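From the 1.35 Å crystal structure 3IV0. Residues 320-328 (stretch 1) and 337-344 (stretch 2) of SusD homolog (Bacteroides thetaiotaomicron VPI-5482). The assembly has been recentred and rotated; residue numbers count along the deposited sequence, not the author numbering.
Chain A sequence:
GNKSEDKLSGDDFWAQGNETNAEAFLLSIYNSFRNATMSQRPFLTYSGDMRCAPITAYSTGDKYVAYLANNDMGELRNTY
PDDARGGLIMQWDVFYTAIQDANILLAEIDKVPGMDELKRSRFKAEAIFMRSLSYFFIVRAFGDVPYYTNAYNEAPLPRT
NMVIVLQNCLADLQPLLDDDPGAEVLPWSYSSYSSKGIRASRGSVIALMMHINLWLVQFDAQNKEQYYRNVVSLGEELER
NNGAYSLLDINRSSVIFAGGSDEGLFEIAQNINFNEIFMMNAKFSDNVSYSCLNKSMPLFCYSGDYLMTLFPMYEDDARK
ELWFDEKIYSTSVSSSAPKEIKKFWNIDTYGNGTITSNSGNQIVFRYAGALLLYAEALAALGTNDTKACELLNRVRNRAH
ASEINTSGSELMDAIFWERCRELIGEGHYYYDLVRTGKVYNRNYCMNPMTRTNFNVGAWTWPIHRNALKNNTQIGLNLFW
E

Stretch 1 320-328: KELWFDEKI
Stretch 2 (337-344) APKEIKKF

Stretch 1 leaves a helix that begins earlier in the chain, extends through F324 (phi/psi -129/157) and D325 (-82/179), then enters a type I turn from D325 to I328, closed by I328 N to D325 O (3.2 Å). Stretch 2 is extended from P338 to I341 and runs antiparallel to it, CA atoms pairing W323 with K343 (4.0 Å), F324 with I341 (4.6 Å, a single beta bridge) and K327 with K339 (5.7 Å). W323 O accepts K342 N (2.9 Å) and, weakly, K343 N (3.3 Å); D325 N reaches E340 O weakly (3.4 Å). The D325 side chain (chi1 p) holds its own turn and the other stretch together, OD2 accepting E340 N and OD1 accepting K327 N, each at 2.9 Å. K339, chi1 p and otherwise all t, runs along K327 so that NZ donates to I328 O, on the last residue of the turn (2.9 Å). The all-t K343 lies over one face of W323 (chi1 m), CG 3.6 Å from the five-membered ring centroid and NZ an off-centre cation-pi 4.1 Å from the six-membered one; F324 CD2 touches I341 CG1 (3.8 Å), both chi1 m. Water 1 joins K342 NZ (chi1 p, then t; 2.8 Å) to E321 O (2.6 Å) and F324 O (2.7 Å); water 2 links D325 OD1 and E340 O (both 2.8 Å); water 3 donates to both carboxylates, D325 OD2 (3.0 Å) and E340 OE2 (2.7 Å).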

# COMPACT_ATOMS: atom_id res chain seq x y z
N LYS A 320 -3.24 -20.46 7.07
CA LYS A 320 -2.42 -20.90 8.20
C LYS A 320 -1.27 -21.79 7.74
O LYS A 320 -0.12 -21.54 8.10
CB LYS A 320 -3.28 -21.65 9.24
CG LYS A 320 -4.24 -20.77 9.97
CD LYS A 320 -4.87 -21.49 11.19
CE LYS A 320 -5.76 -22.64 10.79
NZ LYS A 320 -6.46 -23.26 11.99
N GLU A 321 -1.58 -22.80 6.95
CA GLU A 321 -0.60 -23.77 6.49
C GLU A 321 0.28 -23.22 5.37
O GLU A 321 1.47 -23.57 5.25
CB GLU A 321 -1.31 -25.02 5.97
CG GLU A 321 -1.91 -25.92 7.00
CD GLU A 321 -3.26 -25.46 7.56
OE1 GLU A 321 -4.00 -24.70 6.90
OE2 GLU A 321 -3.59 -25.89 8.70
N LEU A 322 -0.28 -22.37 4.53
CA LEU A 322 0.45 -21.98 3.33
C LEU A 322 1.28 -20.73 3.51
O LEU A 322 2.24 -20.54 2.76
CB LEU A 322 -0.50 -21.79 2.15
CG LEU A 322 -1.17 -23.04 1.64
CD1 LEU A 322 -2.32 -22.74 0.71
CD2 LEU A 322 -0.16 -23.96 0.91
N TRP A 323 0.92 -19.89 4.45
CA TRP A 323 1.60 -18.61 4.61
C TRP A 323 2.51 -18.56 5.81
O TRP A 323 3.35 -17.67 5.91
CB TRP A 323 0.61 -17.47 4.67
CG TRP A 323 -0.11 -17.22 3.39
CD1 TRP A 323 0.11 -17.81 2.20
CD2 TRP A 323 -1.10 -16.21 3.17
NE1 TRP A 323 -0.74 -17.28 1.25
CE2 TRP A 323 -1.49 -16.29 1.82
CE3 TRP A 323 -1.73 -15.27 3.99
CZ2 TRP A 323 -2.44 -15.44 1.27
CZ3 TRP A 323 -2.66 -14.42 3.43
CH2 TRP A 323 -3.02 -14.54 2.10
N PHE A 324 2.37 -19.52 6.73
CA PHE A 324 3.15 -19.53 7.95
C PHE A 324 3.81 -20.89 8.12
O PHE A 324 3.35 -21.90 7.56
CB PHE A 324 2.30 -19.22 9.18
CG PHE A 324 1.63 -17.89 9.12
CD1 PHE A 324 0.41 -17.76 8.49
CD2 PHE A 324 2.21 -16.78 9.72
CE1 PHE A 324 -0.20 -16.53 8.40
CE2 PHE A 324 1.58 -15.52 9.63
CZ PHE A 324 0.37 -15.42 8.99
N ASP A 325 4.89 -20.92 8.89
CA ASP A 325 5.47 -22.21 9.30
C ASP A 325 4.72 -22.78 10.52
O ASP A 325 3.75 -22.23 11.03
CB ASP A 325 6.98 -22.06 9.51
CG ASP A 325 7.35 -21.31 10.78
OD1 ASP A 325 6.52 -21.09 11.67
OD2 ASP A 325 8.54 -20.91 10.90
N GLU A 326 5.16 -23.96 10.95
CA GLU A 326 4.43 -24.67 12.00
C GLU A 326 4.53 -24.00 13.37
O GLU A 326 3.75 -24.30 14.27
CB GLU A 326 4.90 -26.13 12.04
CG GLU A 326 3.96 -27.06 12.76
CD GLU A 326 4.28 -28.52 12.48
OE1 GLU A 326 3.78 -29.07 11.47
OE2 GLU A 326 5.04 -29.12 13.27
N LYS A 327 5.44 -23.02 13.51
CA LYS A 327 5.59 -22.29 14.75
C LYS A 327 4.79 -20.99 14.78
O LYS A 327 5.01 -20.12 15.59
CB LYS A 327 7.07 -21.97 14.98
CG LYS A 327 7.93 -23.22 15.05
CD LYS A 327 9.41 -22.93 14.78
CE LYS A 327 9.76 -22.92 13.29
NZ LYS A 327 10.25 -24.25 12.80
N ILE A 328 3.79 -20.91 13.90
CA ILE A 328 2.91 -19.74 13.82
C ILE A 328 2.48 -19.16 15.18
O ILE A 328 2.51 -17.94 15.39
CB ILE A 328 1.67 -20.05 12.97
CG1 ILE A 328 0.77 -18.82 12.83
CG2 ILE A 328 0.90 -21.28 13.52
CD1 ILE A 328 -0.43 -19.09 11.94
N ALA A 337 14.74 -20.40 18.66
CA ALA A 337 13.49 -20.96 18.18
C ALA A 337 12.78 -19.94 17.30
O ALA A 337 11.73 -19.43 17.68
CB ALA A 337 12.62 -21.33 19.33
N PRO A 338 13.35 -19.65 16.15
CA PRO A 338 12.72 -18.62 15.31
C PRO A 338 11.49 -19.10 14.57
O PRO A 338 11.29 -20.29 14.41
CB PRO A 338 13.82 -18.30 14.31
CG PRO A 338 14.58 -19.57 14.17
CD PRO A 338 14.60 -20.16 15.55
N LYS A 339 10.69 -18.16 14.07
CA LYS A 339 9.58 -18.52 13.21
C LYS A 339 9.54 -17.57 12.02
O LYS A 339 10.06 -16.45 12.12
CB LYS A 339 8.25 -18.51 13.93
CG LYS A 339 7.87 -17.20 14.51
CD LYS A 339 6.56 -17.40 15.27
CE LYS A 339 6.06 -16.16 15.92
NZ LYS A 339 4.71 -16.40 16.57
N GLU A 340 9.02 -18.05 10.92
CA GLU A 340 9.03 -17.26 9.69
C GLU A 340 7.71 -17.30 8.98
O GLU A 340 6.87 -18.17 9.21
CB GLU A 340 10.14 -17.73 8.76
CG GLU A 340 10.07 -19.16 8.33
CD GLU A 340 11.28 -19.61 7.53
OE1 GLU A 340 12.15 -18.77 7.18
OE2 GLU A 340 11.36 -20.84 7.26
N ILE A 341 7.51 -16.31 8.11
CA ILE A 341 6.33 -16.21 7.27
C ILE A 341 6.76 -16.48 5.84
O ILE A 341 7.70 -15.85 5.37
CB ILE A 341 5.74 -14.79 7.39
CG1 ILE A 341 5.21 -14.61 8.80
CG2 ILE A 341 4.67 -14.56 6.33
CD1 ILE A 341 4.77 -13.17 9.14
N LYS A 342 6.10 -17.42 5.17
CA LYS A 342 6.50 -17.90 3.86
C LYS A 342 5.54 -17.51 2.72
O LYS A 342 5.71 -17.87 1.56
CB LYS A 342 6.66 -19.43 3.90
CG LYS A 342 5.43 -20.16 4.15
CD LYS A 342 5.73 -21.69 4.19
CE LYS A 342 4.48 -22.49 4.48
NZ LYS A 342 4.80 -23.94 4.59
N LYS A 343 4.59 -16.66 3.08
CA LYS A 343 3.55 -16.16 2.17
C LYS A 343 4.11 -15.66 0.84
O LYS A 343 3.54 -15.93 -0.19
CB LYS A 343 2.80 -15.00 2.85
CG LYS A 343 1.76 -14.29 1.98
CD LYS A 343 0.97 -13.28 2.76
CE LYS A 343 0.05 -12.49 1.84
NZ LYS A 343 -0.75 -11.48 2.57
N PHE A 344 5.21 -14.92 0.88
CA PHE A 344 5.70 -14.24 -0.31
C PHE A 344 6.83 -14.95 -1.03
O PHE A 344 7.47 -14.37 -1.91
CB PHE A 344 6.17 -12.84 0.08
CG PHE A 344 5.07 -11.98 0.67
CD1 PHE A 344 4.26 -11.25 -0.15
CD2 PHE A 344 4.87 -11.91 2.02
CE1 PHE A 344 3.22 -10.50 0.38
CE2 PHE A 344 3.87 -11.15 2.58
CZ PHE A 344 3.03 -10.45 1.76
O HOH W 1 3.26 -24.52 6.88
O HOH W 2 5.19 -18.69 11.39
O HOH W 3 10.49 -22.53 9.21